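Local coordinates for protein putative hydroxymethylglutaryl-CoA synthase (Streptococcus mutans, PDB 3SQZ) that binds coenzyme A in a thiolase-type fold and probably makes 3-hydroxy-3-methylglutaryl-CoA from acetyl-CoA and acetoacetyl-CoA, at residues 156-161 with 165-170; 95-100 with 193-198; 125-130 with 136-141. One frame throughout, in Å; residues are numbered along the deposited sequence. Where two conformers were deposited one is given.

Interaction 1. Residues 156-161 with 165-170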
# COMPACT_ATOMS: atom_id res chain seq x y z
N LYS A 156 -13.02 -7.52 -8.54
CA LYS A 156 -14.22 -6.88 -9.05
C LYS A 156 -14.94 -7.77 -10.06
O LYS A 156 -16.16 -7.93 -10.00
CB LYS A 156 -13.82 -5.54 -9.69
CG LYS A 156 -14.97 -4.61 -10.03
CD LYS A 156 -15.64 -4.99 -11.33
CE LYS A 156 -16.68 -3.94 -11.69
NZ LYS A 156 -17.32 -4.22 -13.00
N LEU A 157 -14.19 -8.36 -10.98
CA LEU A 157 -14.80 -9.23 -11.99
C LEU A 157 -15.37 -10.50 -11.39
O LEU A 157 -16.42 -10.99 -11.82
CB LEU A 157 -13.79 -9.58 -13.07
CG LEU A 157 -13.28 -8.39 -13.86
CD1 LEU A 157 -12.27 -8.84 -14.91
CD2 LEU A 157 -14.43 -7.60 -14.49
N HIS A 158 -14.67 -11.06 -10.41
CA HIS A 158 -15.14 -12.26 -9.73
C HIS A 158 -16.48 -12.02 -9.04
O HIS A 158 -17.41 -12.82 -9.16
CB HIS A 158 -14.08 -12.73 -8.73
CG HIS A 158 -14.55 -13.83 -7.82
ND1 HIS A 158 -14.48 -15.16 -8.16
CD2 HIS A 158 -15.07 -13.78 -6.58
CE1 HIS A 158 -14.96 -15.89 -7.17
NE2 HIS A 158 -15.32 -15.07 -6.19
N VAL A 159 -16.60 -10.90 -8.33
CA VAL A 159 -17.85 -10.60 -7.65
C VAL A 159 -18.96 -10.32 -8.66
O VAL A 159 -20.10 -10.71 -8.46
CB VAL A 159 -17.69 -9.44 -6.66
CG1 VAL A 159 -19.06 -9.03 -6.11
CG2 VAL A 159 -16.75 -9.84 -5.54
N GLU A 160 -18.63 -9.65 -9.76
CA GLU A 160 -19.63 -9.41 -10.79
C GLU A 160 -20.20 -10.73 -11.32
O GLU A 160 -21.40 -10.86 -11.53
CB GLU A 160 -19.06 -8.57 -11.93
CG GLU A 160 -20.12 -8.19 -12.95
CD GLU A 160 -19.65 -7.14 -13.94
OE1 GLU A 160 -20.42 -6.82 -14.87
OE2 GLU A 160 -18.52 -6.63 -13.80
N LYS A 161 -19.33 -11.72 -11.52
CA LYS A 161 -19.75 -13.03 -11.99
C LYS A 161 -20.53 -13.79 -10.91
O LYS A 161 -21.50 -14.49 -11.21
CB LYS A 161 -18.53 -13.84 -12.44
CG LYS A 161 -18.80 -15.31 -12.79
CD LYS A 161 -19.81 -15.49 -13.92
CE LYS A 161 -19.23 -15.08 -15.26
NZ LYS A 161 -20.14 -15.45 -16.38
N THR A 165 -20.75 -13.31 -3.51
CA THR A 165 -19.46 -13.55 -2.89
C THR A 165 -18.75 -12.26 -2.54
O THR A 165 -19.14 -11.17 -2.97
CB THR A 165 -18.53 -14.40 -3.81
OG1 THR A 165 -18.11 -13.62 -4.93
CG2 THR A 165 -19.24 -15.66 -4.29
N ARG A 166 -17.69 -12.40 -1.75
CA ARG A 166 -16.85 -11.27 -1.36
C ARG A 166 -15.40 -11.66 -1.57
O ARG A 166 -15.05 -12.85 -1.54
CB ARG A 166 -17.11 -10.86 0.09
CG ARG A 166 -18.57 -10.57 0.35
CD ARG A 166 -18.91 -10.17 1.78
NE ARG A 166 -20.36 -10.08 1.88
CZ ARG A 166 -21.04 -9.79 2.97
NH1 ARG A 166 -22.36 -9.74 2.92
NH2 ARG A 166 -20.42 -9.55 4.12
N VAL A 167 -14.54 -10.66 -1.78
CA VAL A 167 -13.13 -10.93 -2.00
C VAL A 167 -12.31 -10.05 -1.08
O VAL A 167 -12.62 -8.87 -0.90
CB VAL A 167 -12.73 -10.68 -3.48
CG1 VAL A 167 -11.23 -10.89 -3.68
CG2 VAL A 167 -13.53 -11.57 -4.41
N LEU A 168 -11.26 -10.62 -0.51
CA LEU A 168 -10.34 -9.88 0.34
C LEU A 168 -9.04 -9.67 -0.42
O LEU A 168 -8.37 -10.64 -0.81
CB LEU A 168 -10.08 -10.67 1.61
CG LEU A 168 -9.10 -10.04 2.60
CD1 LEU A 168 -9.60 -8.69 3.10
CD2 LEU A 168 -8.83 -11.00 3.74
N VAL A 169 -8.69 -8.40 -0.63
CA VAL A 169 -7.43 -8.02 -1.25
C VAL A 169 -6.53 -7.41 -0.20
O VAL A 169 -6.94 -6.50 0.52
CB VAL A 169 -7.66 -7.00 -2.40
CG1 VAL A 169 -6.34 -6.49 -2.96
CG2 VAL A 169 -8.51 -7.64 -3.49
N LEU A 170 -5.31 -7.93 -0.09
CA LEU A 170 -4.31 -7.42 0.84
C LEU A 170 -3.15 -6.87 0.03
O LEU A 170 -2.69 -7.52 -0.90
CB LEU A 170 -3.78 -8.53 1.74
CG LEU A 170 -4.71 -9.30 2.67
CD1 LEU A 170 -5.71 -8.41 3.40
CD2 LEU A 170 -5.41 -10.44 1.96
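H158 and V159, near the end of helix 147-161, lie against T165, just before strand 166-175, and V167 within it. The chain turns back within three residues, so helix and strand run almost antiparallel: their segment axes make an angle of 170° and come within 8.2 Å. The backbones are nearest at the turn, where V159 CA is 5.8 Å from T165 CA.

H158 leaves the helix toward the strand. Having CG anti to its backbone N (chi1 171°) carries the ring to where it meets V167 CG2 and T165 OG1 obliquely, CD2 lying 3.5 Å from V167 CG2. The side chains of T165 and H158 run roughly perpendicular to each other, and H158 NE2 stands 3.4 Å from T165 OG1. Both polar atoms have stronger partners: NE2 binds D106 on strand 105-111, while OG1 binds the carbonyl of H162 in the turn, a bond that suits a threonine with its hydroxyl held close to the main chain.

V159 brings its CG2 methyl 3.8 Å from V167 CG2, the two valines lying alongside with their branches running opposite ways. The same methyl lies 3.8 Å from T165 O. Branched at CB, valine keeps its methyls close to the helix backbone, a compact shape suited to close helix-strand packing, and V167 also reaches A155 one helical turn earlier.

This is the helix-to-strand half of a beta-alpha-beta crossover in the thiolase fold. Its chemistry is mixed: methyl groups make the apolar seam, while the histidine, buried but hydrogen-bonded to an aspartate, joins the helix to a second strand and would tend to be polarised by that carboxylate.

Interaction 2. Residues 95-100 with 193-198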
# COMPACT_ATOMS: atom_id res chain seq x y z
N GLU A 95 -8.90 -5.49 11.08
CA GLU A 95 -9.50 -4.18 11.29
C GLU A 95 -10.93 -4.09 10.76
O GLU A 95 -11.72 -3.30 11.28
CB GLU A 95 -8.65 -3.09 10.61
CG GLU A 95 -7.29 -2.82 11.23
CD GLU A 95 -7.36 -1.87 12.42
OE1 GLU A 95 -7.92 -0.76 12.29
OE2 GLU A 95 -6.84 -2.23 13.50
N ILE A 96 -11.25 -4.86 9.72
CA ILE A 96 -12.51 -4.64 9.00
C ILE A 96 -13.45 -5.84 8.88
O ILE A 96 -14.63 -5.65 8.62
CB ILE A 96 -12.25 -4.07 7.58
CG1 ILE A 96 -11.29 -4.97 6.79
CG2 ILE A 96 -11.73 -2.64 7.67
CD1 ILE A 96 -11.29 -4.70 5.28
N LEU A 97 -12.96 -7.07 9.05
CA LEU A 97 -13.81 -8.22 8.73
C LEU A 97 -14.79 -8.59 9.84
O LEU A 97 -14.42 -8.64 11.01
CB LEU A 97 -12.99 -9.46 8.39
CG LEU A 97 -12.12 -9.36 7.15
CD1 LEU A 97 -11.49 -10.71 6.85
CD2 LEU A 97 -12.88 -8.81 5.94
N THR A 98 -16.02 -8.88 9.44
CA THR A 98 -17.02 -9.42 10.35
C THR A 98 -17.15 -10.93 10.16
O THR A 98 -16.60 -11.50 9.22
CB THR A 98 -18.39 -8.82 10.05
OG1 THR A 98 -18.75 -9.18 8.71
CG2 THR A 98 -18.37 -7.31 10.22
N ALA A 99 -17.89 -11.57 11.05
CA ALA A 99 -18.17 -13.00 10.89
C ALA A 99 -18.86 -13.27 9.56
O ALA A 99 -18.57 -14.26 8.89
CB ALA A 99 -19.02 -13.50 12.04
N GLU A 100 -19.78 -12.40 9.17
CA GLU A 100 -20.47 -12.57 7.90
C GLU A 100 -19.49 -12.47 6.73
O GLU A 100 -19.57 -13.25 5.77
CB GLU A 100 -21.58 -11.53 7.76
CG GLU A 100 -22.38 -11.63 6.48
CD GLU A 100 -23.33 -10.45 6.34
OE1 GLU A 100 -24.47 -10.55 6.83
OE2 GLU A 100 -22.92 -9.42 5.76
N ALA A 193 -5.95 -3.55 3.60
CA ALA A 193 -6.93 -4.60 3.29
C ALA A 193 -8.14 -3.94 2.64
O ALA A 193 -8.62 -2.92 3.13
CB ALA A 193 -7.34 -5.33 4.55
N MET A 194 -8.63 -4.53 1.56
CA MET A 194 -9.84 -4.05 0.89
C MET A 194 -10.82 -5.20 0.74
O MET A 194 -10.46 -6.26 0.24
CB MET A 194 -9.50 -3.43 -0.47
CG MET A 194 -8.72 -2.14 -0.33
SD MET A 194 -8.11 -1.42 -1.86
CE MET A 194 -6.79 -2.57 -2.25
N LEU A 195 -12.04 -5.00 1.21
CA LEU A 195 -13.10 -5.96 1.02
C LEU A 195 -13.92 -5.53 -0.18
O LEU A 195 -14.45 -4.41 -0.21
CB LEU A 195 -13.98 -6.03 2.26
CG LEU A 195 -15.08 -7.08 2.19
CD1 LEU A 195 -14.50 -8.50 2.23
CD2 LEU A 195 -16.09 -6.87 3.30
N VAL A 196 -14.01 -6.41 -1.18
CA VAL A 196 -14.72 -6.12 -2.41
C VAL A 196 -16.01 -6.92 -2.45
O VAL A 196 -16.00 -8.12 -2.18
CB VAL A 196 -13.83 -6.45 -3.63
CG1 VAL A 196 -14.61 -6.25 -4.94
CG2 VAL A 196 -12.56 -5.61 -3.60
N LYS A 197 -17.13 -6.24 -2.74
CA LYS A 197 -18.42 -6.91 -2.84
C LYS A 197 -19.39 -6.05 -3.63
O LYS A 197 -19.09 -4.92 -4.02
CB LYS A 197 -18.99 -7.22 -1.45
CG LYS A 197 -19.31 -5.98 -0.64
CD LYS A 197 -19.82 -6.33 0.75
CE LYS A 197 -21.22 -6.91 0.72
NZ LYS A 197 -22.22 -5.92 0.24
N LYS A 198 -20.56 -6.62 -3.90
CA LYS A 198 -21.64 -5.89 -4.55
C LYS A 198 -22.19 -4.84 -3.60
O LYS A 198 -22.15 -5.00 -2.38
CB LYS A 198 -22.74 -6.88 -4.96
CG LYS A 198 -23.83 -6.27 -5.81
CD LYS A 198 -24.80 -7.33 -6.30
CE LYS A 198 -25.86 -7.64 -5.25
NZ LYS A 198 -25.28 -8.19 -4.00
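I96 and L97 lean on the face of strand 188-198 from a connection that follows helix 85-94, and they meet A193 and L195 in different ways. I96 points at the strand. Its CG1 branch sits between the backbone N and the carbonyl carbon (chi1 55°), and the extended chain beyond it carries CD1 to the strand between A193 and L195. There CD1 is 4.1 Å from A193 CB and 4.3 Å from L195 CB, with A193 O also close at 3.9 Å. The short alanine side chain lets this methyl come close to the strand backbone.

L97 starts out across the strand rather than at it, but its end bends nearer. Its CD2 meets L195 CD1 at 4.1 Å, the two leucines crossing at a slant. L97 further touches L168 on the adjoining strand 166-175, so one branched side chain spans two strands.

No hydrogen bond joins the two segments. Polar ties lie around the patch: I96 O accepts from K41, and T98 is the N-cap of helix 99-104. Contacts made mainly by methyl groups, with no hydrogen bond across, imply that dispersion and the exclusion of water hold this connection on the sheet, with directional bonds left to its surroundings.

Interaction 3. Residues 125-130 with 136-141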
# COMPACT_ATOMS: atom_id res chain seq x y z
N TYR A 125 -1.76 -18.06 4.81
CA TYR A 125 -1.67 -17.75 6.24
C TYR A 125 -2.73 -16.75 6.66
O TYR A 125 -3.29 -16.86 7.75
CB TYR A 125 -0.30 -17.19 6.60
CG TYR A 125 0.84 -18.16 6.44
CD1 TYR A 125 0.99 -19.22 7.32
CD2 TYR A 125 1.77 -18.01 5.43
CE1 TYR A 125 2.04 -20.11 7.20
CE2 TYR A 125 2.82 -18.88 5.30
CZ TYR A 125 2.96 -19.93 6.18
OH TYR A 125 4.02 -20.78 6.03
N VAL A 126 -2.99 -15.76 5.82
CA VAL A 126 -4.01 -14.77 6.15
C VAL A 126 -5.38 -15.44 6.23
O VAL A 126 -6.16 -15.20 7.16
CB VAL A 126 -4.00 -13.60 5.16
CG1 VAL A 126 -5.07 -12.58 5.52
CG2 VAL A 126 -2.62 -12.94 5.13
N HIS A 127 -5.68 -16.29 5.26
CA HIS A 127 -6.91 -17.06 5.25
C HIS A 127 -7.10 -17.82 6.57
O HIS A 127 -8.18 -17.79 7.18
CB HIS A 127 -6.90 -18.03 4.06
CG HIS A 127 -8.11 -18.90 4.00
ND1 HIS A 127 -8.20 -20.08 4.71
CD2 HIS A 127 -9.28 -18.77 3.35
CE1 HIS A 127 -9.38 -20.63 4.49
NE2 HIS A 127 -10.06 -19.85 3.67
N SER A 128 -6.05 -18.47 7.04
CA SER A 128 -6.07 -19.26 8.26
C SER A 128 -6.21 -18.39 9.51
O SER A 128 -7.04 -18.63 10.38
CB SER A 128 -4.76 -20.05 8.33
OG SER A 128 -4.69 -20.84 9.50
N LEU A 129 -5.35 -17.37 9.61
CA LEU A 129 -5.32 -16.52 10.80
C LEU A 129 -6.65 -15.80 11.01
O LEU A 129 -7.04 -15.55 12.15
CB LEU A 129 -4.19 -15.50 10.71
CG LEU A 129 -2.77 -16.05 10.88
CD1 LEU A 129 -1.74 -15.04 10.42
CD2 LEU A 129 -2.50 -16.52 12.31
N LEU A 130 -7.34 -15.47 9.92
CA LEU A 130 -8.61 -14.75 10.00
C LEU A 130 -9.82 -15.66 10.14
O LEU A 130 -10.92 -15.18 10.34
CB LEU A 130 -8.79 -13.86 8.77
CG LEU A 130 -7.84 -12.68 8.64
CD1 LEU A 130 -7.93 -12.11 7.23
CD2 LEU A 130 -8.16 -11.64 9.69
N ALA A 136 -12.38 -21.34 -0.46
CA ALA A 136 -11.86 -20.11 -1.04
C ALA A 136 -10.59 -20.42 -1.80
O ALA A 136 -9.88 -21.36 -1.44
CB ALA A 136 -11.54 -19.10 0.05
N ARG A 137 -10.29 -19.64 -2.83
CA ARG A 137 -8.96 -19.69 -3.41
C ARG A 137 -8.09 -18.60 -2.80
O ARG A 137 -8.56 -17.49 -2.54
CB ARG A 137 -8.97 -19.62 -4.95
CG ARG A 137 -9.35 -18.28 -5.54
CD ARG A 137 -9.13 -18.24 -7.07
NE ARG A 137 -10.08 -19.06 -7.84
CZ ARG A 137 -11.27 -18.64 -8.24
NH1 ARG A 137 -11.71 -17.42 -7.94
NH2 ARG A 137 -12.05 -19.46 -8.94
N SER A 138 -6.83 -18.92 -2.57
CA SER A 138 -5.89 -18.00 -1.94
C SER A 138 -4.60 -18.04 -2.74
O SER A 138 -4.10 -19.13 -3.07
CB SER A 138 -5.61 -18.46 -0.51
OG SER A 138 -6.79 -18.51 0.26
N PHE A 139 -4.06 -16.87 -3.07
CA PHE A 139 -2.80 -16.82 -3.81
C PHE A 139 -2.19 -15.42 -3.70
O PHE A 139 -2.82 -14.49 -3.18
CB PHE A 139 -3.00 -17.24 -5.28
CG PHE A 139 -3.92 -16.35 -6.04
CD1 PHE A 139 -3.41 -15.28 -6.76
CD2 PHE A 139 -5.29 -16.55 -6.01
CE1 PHE A 139 -4.25 -14.42 -7.43
CE2 PHE A 139 -6.15 -15.69 -6.67
CZ PHE A 139 -5.62 -14.62 -7.38
N GLU A 140 -0.98 -15.30 -4.21
CA GLU A 140 -0.22 -14.07 -4.20
C GLU A 140 -0.11 -13.52 -5.62
O GLU A 140 -0.05 -14.30 -6.58
CB GLU A 140 1.17 -14.42 -3.69
CG GLU A 140 1.92 -13.42 -2.89
CD GLU A 140 3.19 -14.01 -2.31
OE1 GLU A 140 3.17 -14.65 -1.24
OE2 GLU A 140 4.24 -13.80 -2.92
N MET A 141 -0.07 -12.19 -5.74
CA MET A 141 0.31 -11.54 -6.98
C MET A 141 1.58 -10.74 -6.78
O MET A 141 1.80 -10.16 -5.71
CB MET A 141 -0.79 -10.60 -7.47
CG MET A 141 -2.04 -11.29 -7.96
SD MET A 141 -3.14 -10.00 -8.55
CE MET A 141 -4.47 -10.97 -9.25
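H127 of helix 122-129 has the most surface buried here and reaches across to A136, just before strand 137-141, and S138 in it. The backbones stay well apart, with H127 CA 7.3 Å from S138 CA, so the side chain has to bridge the gap. It points at the strand, and the trans first torsion (chi1 178°) places the imidazole near A136. The ring's NE2 and CD2 both lie 4.0 Å from A136 CB, an oblique approach to a methyl small enough to let the ring settle beside it.

Helix and strand belong to the beta-alpha-beta unit formed by strand 105-111, helix 122-129 and strand 137-141; the last of these is an outermost strand of the sheet within this chain, paired with 105-111. The contact therefore closes the second half of that crossover, at the protein surface.

S138 approaches the root of the histidine instead of its tip. Its OG is 3.8 Å from H127 CB and 4.0 Å from H127 CD2, contacts of van der Waals kind. A short serine suits a place facing the helix, where a longer side chain is not needed to reach the histidine, and it also touches V108 on the neighbouring strand. The polar end of H127 is engaged by the intervening loop: NE2 is hydrogen-bonded to Q133 O, which should help to hold the imidazole's rotation beside A136 and S138.

All three contacts gather on one part of the thiolase-type sheet. Interactions 1 and 2, centres about 11 Å apart, are joined by neighbouring strands 166-175 and 188-198, with probable hydrogen bonds from V196 N to V167 O and from M194 N to V169 O, both 2.8 Å. Interaction 3 lies about 14 Å, centre to centre, from each of the others. L130 connects them: its CD1 is 3.8 Å from L97 CD1 and 3.8 Å from L168 CD2. On the sheet's other face, R137 reaches H158. All three lie away from the coenzyme A pocket and from C145, the predicted acyl-thioester residue, which in sequence lies between strand 137-141 and helix 147-161.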